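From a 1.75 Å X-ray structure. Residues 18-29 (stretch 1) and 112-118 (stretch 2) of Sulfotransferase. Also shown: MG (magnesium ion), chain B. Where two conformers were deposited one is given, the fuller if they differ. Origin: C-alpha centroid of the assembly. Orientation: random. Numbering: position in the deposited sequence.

Stretch 1, residues 18-29: KCGTSSLDRYLS
Stretch 2 112-118: ILIMLRN

How does the loop at the start of stretch 1 meet the end of the strand? Lys-18 (phi/psi 64/24) puts its carbonyl, not its side chain, into the contact: Arg-117 NH1 donates a hydrogen bond to Lys-18 O at 3.1 Å, with an N-H...O angle of 156°. The carbonyl lies at the edge of the guanidinium, near its plane, where the N-H groups point. Arg-117 reaches it fully extended, all its chi angles near 180°, while Lys-18, m at chi1 to chi3 and t at chi4, leads its amine away. Cys-19 (-101/6) sets the register, with Cys-19 CA 5.4 Å from Arg-117 CA. Its CB points toward the strand, and the m rotamer places Cys-19 SG 3.5 Å from both Arg-117 N and Arg-117 CB. Cys-19 O approaches Met-115 CG at 3.2 Å and, buried there, has no polar partner in the model.

Why is there a glycine just before the helix? Gly-20 is the N-cap residue, with phi/psi 92/13; a CB at these angles would jam against the carbonyl O of Cys-19, and it would also lie 3.9 Å from Met-115 SE. Gly-20 O approaches Met-115 CE at 3.3 Å and accepts weak hydrogen bonds from Ser-23 N (3.2 Å) and Leu-24 N (3.4 Å).

What does the first turn of the helix pack against? The helix starts at Thr-21, and its first turn meets the selenomethionine Met-115, the residue with the largest area covered in this contact. Met-115 points toward stretch 1 with chi1 and chi2 t and chi3 between wells at 25°. Its CE lies 3.4 Å from Thr-21 CA, 3.7 Å from Thr-21 CG2 (chi1 p) and 3.6 Å from Leu-24 CB. Leu-24 points toward the strand as a t,p rotamer; Ser-22 (t) points away.

How does the contact continue along the helix? Regular i to i+4 bonds follow, from Asp-25 N to Thr-21 O (2.8 Å) through Leu-28 N to Leu-24 O (2.9 Å). Helix and strand 112-116 run at 139° between their N-to-C directions, their axes 10.0 Å apart at closest approach. One turn beyond Leu-24, Leu-28 again points toward the strand, and its CD1 meets Leu-113 CD1 at 3.9 Å, both leucines m,t. Leu-113 and Met-115 face the helix because strand residues alternate; Ile-114 and Leu-116 point away. Ser-29 is beyond reach of the strand: its OG bonds Asp-25 O at 2.8 Å, and its carbonyl O binds the magnesium ion MG at 2.4 Å.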

# COMPACT_ATOMS: atom_id res chain seq x y z
N LYS A 18 -5.78 -1.73 0.87
CA LYS A 18 -7.12 -1.69 0.27
C LYS A 18 -7.22 -0.71 -0.91
O LYS A 18 -8.30 -0.18 -1.21
CB LYS A 18 -8.22 -1.41 1.32
CG LYS A 18 -8.16 -2.31 2.56
CD LYS A 18 -8.04 -3.79 2.18
CE LYS A 18 -9.25 -4.29 1.41
NZ LYS A 18 -9.08 -5.75 1.03
N CYS A 19 -6.07 -0.45 -1.53
CA CYS A 19 -5.96 0.35 -2.76
C CYS A 19 -5.79 -0.40 -4.09
O CYS A 19 -5.46 0.22 -5.10
CB CYS A 19 -4.95 1.49 -2.59
SG CYS A 19 -5.53 2.62 -1.28
N GLY A 20 -5.87 -1.72 -4.06
CA GLY A 20 -5.82 -2.49 -5.30
C GLY A 20 -4.43 -2.95 -5.71
O GLY A 20 -4.24 -3.41 -6.84
N THR A 21 -3.46 -2.84 -4.81
CA THR A 21 -2.10 -3.26 -5.15
C THR A 21 -2.01 -4.76 -5.40
O THR A 21 -1.08 -5.22 -6.07
CB THR A 21 -1.06 -2.87 -4.09
OG1 THR A 21 -1.40 -3.49 -2.84
CG2 THR A 21 -1.02 -1.35 -3.91
N SER A 22 -2.96 -5.52 -4.87
CA SER A 22 -2.94 -6.96 -5.08
C SER A 22 -3.06 -7.30 -6.57
O SER A 22 -2.33 -8.17 -7.08
CB SER A 22 -4.06 -7.63 -4.28
OG SER A 22 -4.10 -9.02 -4.56
N SER A 23 -3.97 -6.62 -7.27
CA SER A 23 -4.11 -6.85 -8.70
C SER A 23 -2.89 -6.33 -9.45
O SER A 23 -2.37 -6.99 -10.36
CB SER A 23 -5.39 -6.20 -9.24
OG SER A 23 -6.52 -6.83 -8.67
N LEU A 24 -2.41 -5.15 -9.07
CA LEU A 24 -1.25 -4.58 -9.73
C LEU A 24 -0.06 -5.55 -9.65
O LEU A 24 0.63 -5.80 -10.64
CB LEU A 24 -0.88 -3.24 -9.10
CG LEU A 24 0.37 -2.57 -9.68
CD1 LEU A 24 0.13 -2.22 -11.14
CD2 LEU A 24 0.73 -1.33 -8.87
N ASP A 25 0.18 -6.07 -8.45
CA ASP A 25 1.23 -7.06 -8.24
C ASP A 25 1.04 -8.27 -9.18
O ASP A 25 1.98 -8.70 -9.85
CB ASP A 25 1.24 -7.47 -6.76
CG ASP A 25 2.16 -8.65 -6.45
OD1 ASP A 25 2.46 -9.46 -7.35
OD2 ASP A 25 2.56 -8.78 -5.26
N ARG A 26 -0.18 -8.80 -9.23
CA ARG A 26 -0.47 -9.94 -10.09
C ARG A 26 -0.15 -9.65 -11.56
O ARG A 26 0.48 -10.45 -12.25
CB ARG A 26 -1.93 -10.37 -9.91
CG ARG A 26 -2.37 -11.54 -10.77
CD ARG A 26 -3.61 -12.21 -10.17
NE ARG A 26 -4.56 -11.23 -9.66
CZ ARG A 26 -5.53 -10.68 -10.38
NH1 ARG A 26 -5.68 -11.04 -11.65
NH2 ARG A 26 -6.35 -9.79 -9.83
N TYR A 27 -0.58 -8.49 -12.04
CA TYR A 27 -0.33 -8.11 -13.43
C TYR A 27 1.16 -7.91 -13.74
O TYR A 27 1.64 -8.35 -14.78
CB TYR A 27 -1.10 -6.86 -13.79
CG TYR A 27 -2.60 -6.99 -13.64
CD1 TYR A 27 -3.21 -8.24 -13.73
CD2 TYR A 27 -3.39 -5.88 -13.42
CE1 TYR A 27 -4.59 -8.36 -13.58
CE2 TYR A 27 -4.77 -6.00 -13.28
CZ TYR A 27 -5.36 -7.24 -13.36
OH TYR A 27 -6.72 -7.35 -13.23
N LEU A 28 1.88 -7.22 -12.86
CA LEU A 28 3.30 -6.99 -13.11
C LEU A 28 4.09 -8.29 -13.10
O LEU A 28 5.02 -8.46 -13.89
CB LEU A 28 3.88 -6.02 -12.08
CG LEU A 28 3.41 -4.58 -12.26
CD1 LEU A 28 3.86 -3.73 -11.08
CD2 LEU A 28 3.91 -3.98 -13.57
N SER A 29 3.71 -9.20 -12.20
CA SER A 29 4.40 -10.48 -12.07
C SER A 29 4.37 -11.26 -13.37
O SER A 29 5.27 -12.06 -13.63
CB SER A 29 3.76 -11.33 -10.96
OG SER A 29 3.89 -10.71 -9.70
N ILE A 112 9.88 3.02 -6.21
CA ILE A 112 8.77 2.87 -5.29
C ILE A 112 7.46 3.05 -6.04
O ILE A 112 7.30 4.07 -6.74
CB ILE A 112 8.82 3.97 -4.22
CG1 ILE A 112 10.20 4.01 -3.52
CG2 ILE A 112 7.66 3.82 -3.21
CD1 ILE A 112 10.50 2.76 -2.69
N LEU A 113 6.56 2.08 -5.93
CA LEU A 113 5.20 2.21 -6.47
C LEU A 113 4.20 2.40 -5.34
O LEU A 113 4.18 1.61 -4.39
CB LEU A 113 4.80 0.94 -7.25
CG LEU A 113 5.51 0.80 -8.60
CD1 LEU A 113 5.29 -0.59 -9.20
CD2 LEU A 113 5.00 1.88 -9.56
N ILE A 114 3.37 3.43 -5.46
CA ILE A 114 2.36 3.73 -4.44
C ILE A 114 1.04 3.80 -5.17
O ILE A 114 0.96 4.45 -6.20
CB ILE A 114 2.61 5.12 -3.83
CG1 ILE A 114 3.96 5.14 -3.10
CG2 ILE A 114 1.45 5.52 -2.88
CD1 ILE A 114 4.40 6.54 -2.65
N MSE A 115 0.00 3.12 -4.66
CA MSE A 115 -1.33 3.28 -5.26
C MSE A 115 -2.27 3.85 -4.20
O MSE A 115 -2.31 3.37 -3.07
CB MSE A 115 -1.89 1.95 -5.80
CG MSE A 115 -3.27 2.12 -6.44
SE MSE A 115 -3.66 0.79 -7.81
CE MSE A 115 -2.50 -0.62 -7.19
N LEU A 116 -3.01 4.90 -4.57
CA LEU A 116 -3.88 5.58 -3.62
C LEU A 116 -5.31 5.55 -4.11
O LEU A 116 -5.57 5.65 -5.30
CB LEU A 116 -3.45 7.04 -3.44
CG LEU A 116 -1.99 7.27 -3.05
CD1 LEU A 116 -1.68 8.78 -3.02
CD2 LEU A 116 -1.69 6.65 -1.68
N ARG A 117 -6.23 5.47 -3.17
CA ARG A 117 -7.64 5.45 -3.48
C ARG A 117 -8.32 6.51 -2.62
O ARG A 117 -7.82 6.81 -1.54
CB ARG A 117 -8.15 4.08 -3.09
CG ARG A 117 -9.59 3.88 -3.31
CD ARG A 117 -9.92 2.50 -2.90
NE ARG A 117 -11.27 2.15 -3.29
CZ ARG A 117 -11.81 0.96 -3.06
NH1 ARG A 117 -11.09 0.03 -2.44
NH2 ARG A 117 -13.04 0.72 -3.45
N ASN A 118 -9.47 7.02 -3.04
CA ASN A 118 -10.19 7.99 -2.21
C ASN A 118 -10.24 7.40 -0.80
O ASN A 118 -10.73 6.29 -0.60
CB ASN A 118 -11.60 8.14 -2.77
CG ASN A 118 -12.50 9.05 -1.93
OD1 ASN A 118 -12.21 9.36 -0.78
ND2 ASN A 118 -13.61 9.48 -2.54
MG MG B . 7.52 -12.36 -14.42
O HOH W 1 7.58 -14.27 -12.67
O HOH W 2 6.55 -14.01 -16.10
O HOH W 3 9.60 -13.65 -15.08